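Local coordinates for protein K7 (Vaccinia virus WR, PDB 3JRV), which binds the human RNA helicase DDX3 to prevent IRF3 activation, and TRAF6 and IRAK2 to block NF-kappa-B, as a Bcl-2-like virulence factor, at residues Phe89-Ile102 with Asp130-Phe143. Numbering follows the deposited sequence. Where two conformers were deposited one is given.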
loop_
_atom_site.group_PDB
_atom_site.type_symbol
_atom_site.label_atom_id
_atom_site.label_comp_id
_atom_site.label_asym_id
_atom_site.label_seq_id
_atom_site.Cartn_x
_atom_site.Cartn_y
_atom_site.Cartn_z
ATOM N N PHE A 89 -13.143 0.675 2.794
ATOM C CA PHE A 89 -12.656 0.677 1.417
ATOM C C PHE A 89 -13.761 0.828 0.373
ATOM O O PHE A 89 -13.484 1.359 -0.719
ATOM C CB PHE A 89 -11.849 -0.577 1.079
ATOM C CG PHE A 89 -10.569 -0.737 1.860
ATOM C CD1 PHE A 89 -9.917 0.329 2.435
ATOM C CD2 PHE A 89 -9.969 -1.989 1.904
ATOM C CE1 PHE A 89 -8.661 0.170 3.018
ATOM C CE2 PHE A 89 -8.759 -2.171 2.551
ATOM C CZ PHE A 89 -8.106 -1.092 3.096
ATOM N N THR A 90 -14.996 0.446 0.718
ATOM C CA THR A 90 -16.090 0.499 -0.266
ATOM C C THR A 90 -16.583 1.922 -0.489
ATOM O O THR A 90 -17.372 2.150 -1.401
ATOM C CB THR A 90 -17.346 -0.331 0.117
ATOM O OG1 THR A 90 -17.947 0.234 1.298
ATOM C CG2 THR A 90 -17.009 -1.812 0.336
ATOM N N LYS A 91 -16.094 2.876 0.296
ATOM C CA LYS A 91 -16.531 4.269 0.180
ATOM C C LYS A 91 -15.487 5.179 -0.470
ATOM O O LYS A 91 -15.618 6.418 -0.475
ATOM C CB LYS A 91 -16.981 4.813 1.550
ATOM C CG LYS A 91 -17.956 3.874 2.244
ATOM C CD LYS A 91 -19.352 3.926 1.620
ATOM C CE LYS A 91 -20.397 3.035 2.328
ATOM N NZ LYS A 91 -20.524 3.268 3.794
ATOM N N VAL A 92 -14.457 4.560 -1.049
ATOM C CA VAL A 92 -13.340 5.321 -1.620
ATOM C C VAL A 92 -13.533 5.405 -3.132
ATOM O O VAL A 92 -13.454 4.397 -3.847
ATOM C CB VAL A 92 -11.967 4.630 -1.306
ATOM C CG1 VAL A 92 -10.850 5.361 -2.035
ATOM C CG2 VAL A 92 -11.690 4.690 0.202
ATOM N N HIS A 93 -13.861 6.606 -3.598
ATOM C CA HIS A 93 -14.314 6.778 -4.977
ATOM C C HIS A 93 -13.730 7.962 -5.741
ATOM O O HIS A 93 -14.340 8.430 -6.712
ATOM C CB HIS A 93 -15.842 6.845 -4.999
ATOM C CG HIS A 93 -16.493 5.587 -4.519
ATOM N ND1 HIS A 93 -16.274 4.357 -5.115
ATOM C CD2 HIS A 93 -17.367 5.369 -3.508
ATOM C CE1 HIS A 93 -16.928 3.428 -4.440
ATOM N NE2 HIS A 93 -17.603 4.016 -3.466
ATOM N N ASP A 94 -12.579 8.482 -5.327
ATOM C CA ASP A 94 -11.965 9.563 -6.079
ATOM C C ASP A 94 -10.458 9.466 -5.927
ATOM O O ASP A 94 -9.962 8.755 -5.010
ATOM C CB ASP A 94 -12.455 10.927 -5.572
ATOM C CG ASP A 94 -12.012 11.209 -4.117
ATOM O OD1 ASP A 94 -12.727 10.822 -3.151
ATOM O OD2 ASP A 94 -10.944 11.812 -3.930
ATOM N N GLN A 95 -9.733 10.143 -6.810
ATOM C CA GLN A 95 -8.284 9.962 -6.866
ATOM C C GLN A 95 -7.611 10.314 -5.524
ATOM O O GLN A 95 -6.736 9.584 -5.050
ATOM C CB GLN A 95 -7.676 10.803 -8.012
ATOM C CG GLN A 95 -6.189 10.689 -8.131
ATOM C CD GLN A 95 -5.689 11.312 -9.391
ATOM O OE1 GLN A 95 -6.201 11.014 -10.484
ATOM N NE2 GLN A 95 -4.698 12.177 -9.266
ATOM N N GLU A 96 -7.946 11.456 -4.937
ATOM C CA GLU A 96 -7.208 11.879 -3.748
ATOM C C GLU A 96 -7.472 10.898 -2.600
ATOM O O GLU A 96 -6.526 10.504 -1.887
ATOM C CB GLU A 96 -7.562 13.293 -3.273
ATOM C CG GLU A 96 -6.598 13.800 -2.172
ATOM C CD GLU A 96 -6.873 15.266 -1.714
ATOM O OE1 GLU A 96 -7.974 15.792 -2.026
ATOM O OE2 GLU A 96 -6.007 15.880 -1.019
ATOM N N SER A 97 -8.732 10.511 -2.432
ATOM C CA SER A 97 -9.109 9.562 -1.382
ATOM C C SER A 97 -8.428 8.207 -1.622
ATOM O O SER A 97 -7.943 7.561 -0.679
ATOM C CB SER A 97 -10.637 9.394 -1.313
ATOM O OG SER A 97 -10.946 8.624 -0.180
ATOM N N LEU A 98 -8.357 7.787 -2.886
ATOM C CA LEU A 98 -7.747 6.500 -3.206
ATOM C C LEU A 98 -6.257 6.550 -2.811
ATOM O O LEU A 98 -5.730 5.592 -2.185
ATOM C CB LEU A 98 -7.924 6.215 -4.708
ATOM C CG LEU A 98 -7.146 4.987 -5.246
ATOM C CD1 LEU A 98 -7.677 3.714 -4.543
ATOM C CD2 LEU A 98 -7.368 4.912 -6.773
ATOM N N PHE A 99 -5.554 7.589 -3.268
ATOM C CA PHE A 99 -4.103 7.688 -3.006
ATOM C C PHE A 99 -3.834 7.839 -1.518
ATOM O O PHE A 99 -2.873 7.258 -0.999
ATOM C CB PHE A 99 -3.395 8.789 -3.807
ATOM C CG PHE A 99 -3.462 8.626 -5.306
ATOM C CD1 PHE A 99 -3.980 7.474 -5.889
ATOM C CD2 PHE A 99 -2.938 9.629 -6.121
ATOM C CE1 PHE A 99 -4.028 7.340 -7.325
ATOM C CE2 PHE A 99 -2.983 9.520 -7.554
ATOM C CZ PHE A 99 -3.495 8.361 -8.137
ATOM N N ALA A 100 -4.668 8.617 -0.820
ATOM C CA ALA A 100 -4.538 8.737 0.649
ATOM C C ALA A 100 -4.719 7.385 1.307
ATOM O O ALA A 100 -4.033 7.073 2.289
ATOM C CB ALA A 100 -5.573 9.703 1.179
ATOM N N THR A 101 -5.637 6.572 0.799
ATOM C CA THR A 101 -5.956 5.288 1.445
ATOM C C THR A 101 -4.776 4.331 1.232
ATOM O O THR A 101 -4.375 3.616 2.151
ATOM C CB THR A 101 -7.249 4.663 0.872
ATOM O OG1 THR A 101 -8.336 5.556 1.125
ATOM C CG2 THR A 101 -7.614 3.289 1.510
ATOM N N ILE A 102 -4.223 4.293 0.019
ATOM C CA ILE A 102 -3.004 3.502 -0.192
ATOM C C ILE A 102 -1.873 3.982 0.728
ATOM O O ILE A 102 -1.142 3.149 1.309
ATOM C CB ILE A 102 -2.582 3.548 -1.704
ATOM C CG1 ILE A 102 -3.690 2.880 -2.522
ATOM C CG2 ILE A 102 -1.209 2.876 -1.896
ATOM C CD1 ILE A 102 -3.555 3.164 -4.023
ATOM N N ASP A 130 -12.354 -4.526 -2.626
ATOM C CA ASP A 130 -13.316 -3.454 -2.308
ATOM C C ASP A 130 -12.725 -2.081 -2.674
ATOM O O ASP A 130 -13.432 -1.181 -3.144
ATOM C CB ASP A 130 -13.716 -3.457 -0.818
ATOM C CG ASP A 130 -14.706 -4.559 -0.447
ATOM O OD1 ASP A 130 -15.333 -5.165 -1.347
ATOM O OD2 ASP A 130 -14.847 -4.816 0.783
ATOM N N LEU A 131 -11.420 -1.922 -2.475
ATOM C CA LEU A 131 -10.729 -0.670 -2.733
ATOM C C LEU A 131 -10.500 -0.510 -4.226
ATOM O O LEU A 131 -10.763 0.581 -4.804
ATOM C CB LEU A 131 -9.373 -0.662 -2.011
ATOM C CG LEU A 131 -8.566 0.637 -2.136
ATOM C CD1 LEU A 131 -9.329 1.865 -1.597
ATOM C CD2 LEU A 131 -7.225 0.526 -1.435
HETATM N N MSE A 132 -10.017 -1.578 -4.855
HETATM C CA MSE A 132 -9.539 -1.479 -6.236
HETATM C C MSE A 132 -10.669 -1.891 -7.175
HETATM O O MSE A 132 -10.579 -2.886 -7.896
HETATM C CB MSE A 132 -8.288 -2.356 -6.448
HETATM C CG MSE A 132 -7.050 -1.886 -5.623
HETATM SE SE MSE A 132 -6.587 0.054 -5.508
HETATM C CE MSE A 132 -6.365 0.399 -7.397
ATOM N N THR A 133 -11.727 -1.083 -7.197
ATOM C CA THR A 133 -12.777 -1.200 -8.228
ATOM C C THR A 133 -12.146 -0.943 -9.590
ATOM O O THR A 133 -11.067 -0.335 -9.683
ATOM C CB THR A 133 -13.848 -0.098 -8.036
ATOM O OG1 THR A 133 -13.222 1.197 -8.060
ATOM C CG2 THR A 133 -14.538 -0.246 -6.695
ATOM N N ASP A 134 -12.880 -1.243 -10.663
ATOM C CA ASP A 134 -12.332 -0.947 -12.002
ATOM C C ASP A 134 -12.019 0.545 -12.179
ATOM O O ASP A 134 -10.990 0.911 -12.746
ATOM C CB ASP A 134 -13.292 -1.452 -13.091
ATOM C CG ASP A 134 -13.188 -2.951 -13.326
ATOM O OD1 ASP A 134 -12.101 -3.512 -13.084
ATOM O OD2 ASP A 134 -14.199 -3.575 -13.746
ATOM N N ASP A 135 -12.844 1.424 -11.613
ATOM C CA ASP A 135 -12.555 2.851 -11.764
ATOM C C ASP A 135 -11.298 3.249 -11.022
ATOM O O ASP A 135 -10.482 4.039 -11.528
ATOM C CB ASP A 135 -13.745 3.722 -11.325
ATOM C CG ASP A 135 -13.605 5.195 -11.741
ATOM O OD1 ASP A 135 -13.330 5.525 -12.929
ATOM O OD2 ASP A 135 -13.794 6.051 -10.850
ATOM N N ASN A 136 -11.126 2.688 -9.825
ATOM C CA ASN A 136 -9.944 3.036 -9.063
ATOM C C ASN A 136 -8.673 2.485 -9.714
ATOM O O ASN A 136 -7.627 3.106 -9.683
ATOM C CB ASN A 136 -10.076 2.589 -7.598
ATOM C CG ASN A 136 -10.977 3.535 -6.815
ATOM O OD1 ASN A 136 -11.159 4.694 -7.227
ATOM N ND2 ASN A 136 -11.512 3.084 -5.692
ATOM N N ILE A 137 -8.759 1.262 -10.224
ATOM C CA ILE A 137 -7.652 0.693 -11.016
ATOM C C ILE A 137 -7.278 1.619 -12.163
ATOM O O ILE A 137 -6.101 1.929 -12.365
ATOM C CB ILE A 137 -7.989 -0.708 -11.544
ATOM C CG1 ILE A 137 -8.053 -1.667 -10.362
ATOM C CG2 ILE A 137 -6.954 -1.142 -12.621
ATOM C CD1 ILE A 137 -8.555 -3.048 -10.761
ATOM N N ASN A 138 -8.296 2.120 -12.870
ATOM C CA ASN A 138 -8.025 3.022 -13.974
ATOM C C ASN A 138 -7.421 4.356 -13.533
ATOM O O ASN A 138 -6.483 4.849 -14.166
ATOM C CB ASN A 138 -9.289 3.226 -14.792
ATOM C CG ASN A 138 -9.612 1.975 -15.636
ATOM O OD1 ASN A 138 -8.725 1.134 -15.899
ATOM N ND2 ASN A 138 -10.861 1.827 -16.024
ATOM N N ILE A 139 -7.946 4.914 -12.435
ATOM C CA ILE A 139 -7.413 6.163 -11.908
ATOM C C ILE A 139 -5.906 5.950 -11.631
ATOM O O ILE A 139 -5.069 6.784 -11.963
ATOM C CB ILE A 139 -8.136 6.583 -10.621
ATOM C CG1 ILE A 139 -9.531 7.119 -10.987
ATOM C CG2 ILE A 139 -7.311 7.670 -9.867
ATOM C CD1 ILE A 139 -10.451 7.225 -9.809
ATOM N N LEU A 140 -5.595 4.877 -10.922
ATOM C CA LEU A 140 -4.219 4.628 -10.503
ATOM C C LEU A 140 -3.289 4.402 -11.696
ATOM O O LEU A 140 -2.234 5.027 -11.800
ATOM C CB LEU A 140 -4.152 3.463 -9.520
ATOM C CG LEU A 140 -2.726 3.158 -9.037
ATOM C CD1 LEU A 140 -2.073 4.390 -8.402
ATOM C CD2 LEU A 140 -2.744 1.951 -8.100
ATOM N N ILE A 141 -3.687 3.544 -12.625
ATOM C CA ILE A 141 -2.736 3.238 -13.714
ATOM C C ILE A 141 -2.532 4.438 -14.640
ATOM O O ILE A 141 -1.427 4.675 -15.088
ATOM C CB ILE A 141 -3.103 1.989 -14.517
ATOM C CG1 ILE A 141 -1.918 1.621 -15.414
ATOM C CG2 ILE A 141 -4.379 2.196 -15.329
ATOM C CD1 ILE A 141 -2.044 0.191 -15.941
ATOM N N LEU A 142 -3.582 5.236 -14.862
ATOM C CA LEU A 142 -3.413 6.419 -15.719
ATOM C C LEU A 142 -2.471 7.420 -15.041
ATOM O O LEU A 142 -1.652 8.057 -15.683
ATOM C CB LEU A 142 -4.780 7.082 -16.010
ATOM C CG LEU A 142 -5.661 6.161 -16.855
ATOM C CD1 LEU A 142 -7.060 6.706 -17.017
ATOM C CD2 LEU A 142 -5.000 5.740 -18.197
ATOM N N PHE A 143 -2.627 7.569 -13.721
ATOM C CA PHE A 143 -1.768 8.468 -12.983
ATOM C C PHE A 143 -0.305 8.001 -13.058
ATOM O O PHE A 143 0.603 8.803 -13.284
ATOM C CB PHE A 143 -2.234 8.574 -11.527
ATOM C CG PHE A 143 -1.305 9.366 -10.675
ATOM C CD1 PHE A 143 -1.415 10.763 -10.578
ATOM C CD2 PHE A 143 -0.326 8.710 -9.924
ATOM C CE1 PHE A 143 -0.544 11.515 -9.768
ATOM C CE2 PHE A 143 0.565 9.467 -9.102
ATOM C CZ PHE A 143 0.459 10.862 -9.041
HETATM O O HOH W 1 -15.760 7.466 -8.819
HETATM O O HOH W 2 -5.653 9.436 -12.705
#
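Asn136 and Val92 make the direct hydrogen bond between the two segments: Asn136 ND2 donates to Val92 O over 3.0 Å at an N-H...O angle of 164°, the oxygen lying in the amide plane of Asn136 while the nitrogen stands above the carbonyl plane of Val92. Followed outward, Asn136 CB rests on Leu98 CD2 at 3.7 Å, CG and OD1 stay beside the same methyl, and ND2 also donates to Leu131 O. Two nearly straight bonds thus fix the rotation of this buried amide, and they tie the loop before helix 95-114 to the turn where Thr133 N-caps helix 134-148.

Leu131 CD1 is packed on several sides, by Val92 CB at 3.8 Å, Thr101 CG2 and Leu98 CD1. At the far end, Phe99 directs its edge at a face of Phe143, with centroids 4.7 Å apart and planes at 59°; Phe99 CE2 sits 3.4 Å above the centre of that ring. Gln95, with CG anti to its own N, runs past Ile139 CG2, and a water joins Gln95 OE1 to Ile139 O.

The axes of the pieces 95-102 and 134-143 cross at -83° and approach to 10.3 Å, a nearly perpendicular junction within the all-helical Bcl-2-like fold. Phe89 also packs on the bound DDX3 peptide, while helix 60-68 stacks Phe60 on Phe99 and helix 26-42 backs Met132 and Leu140.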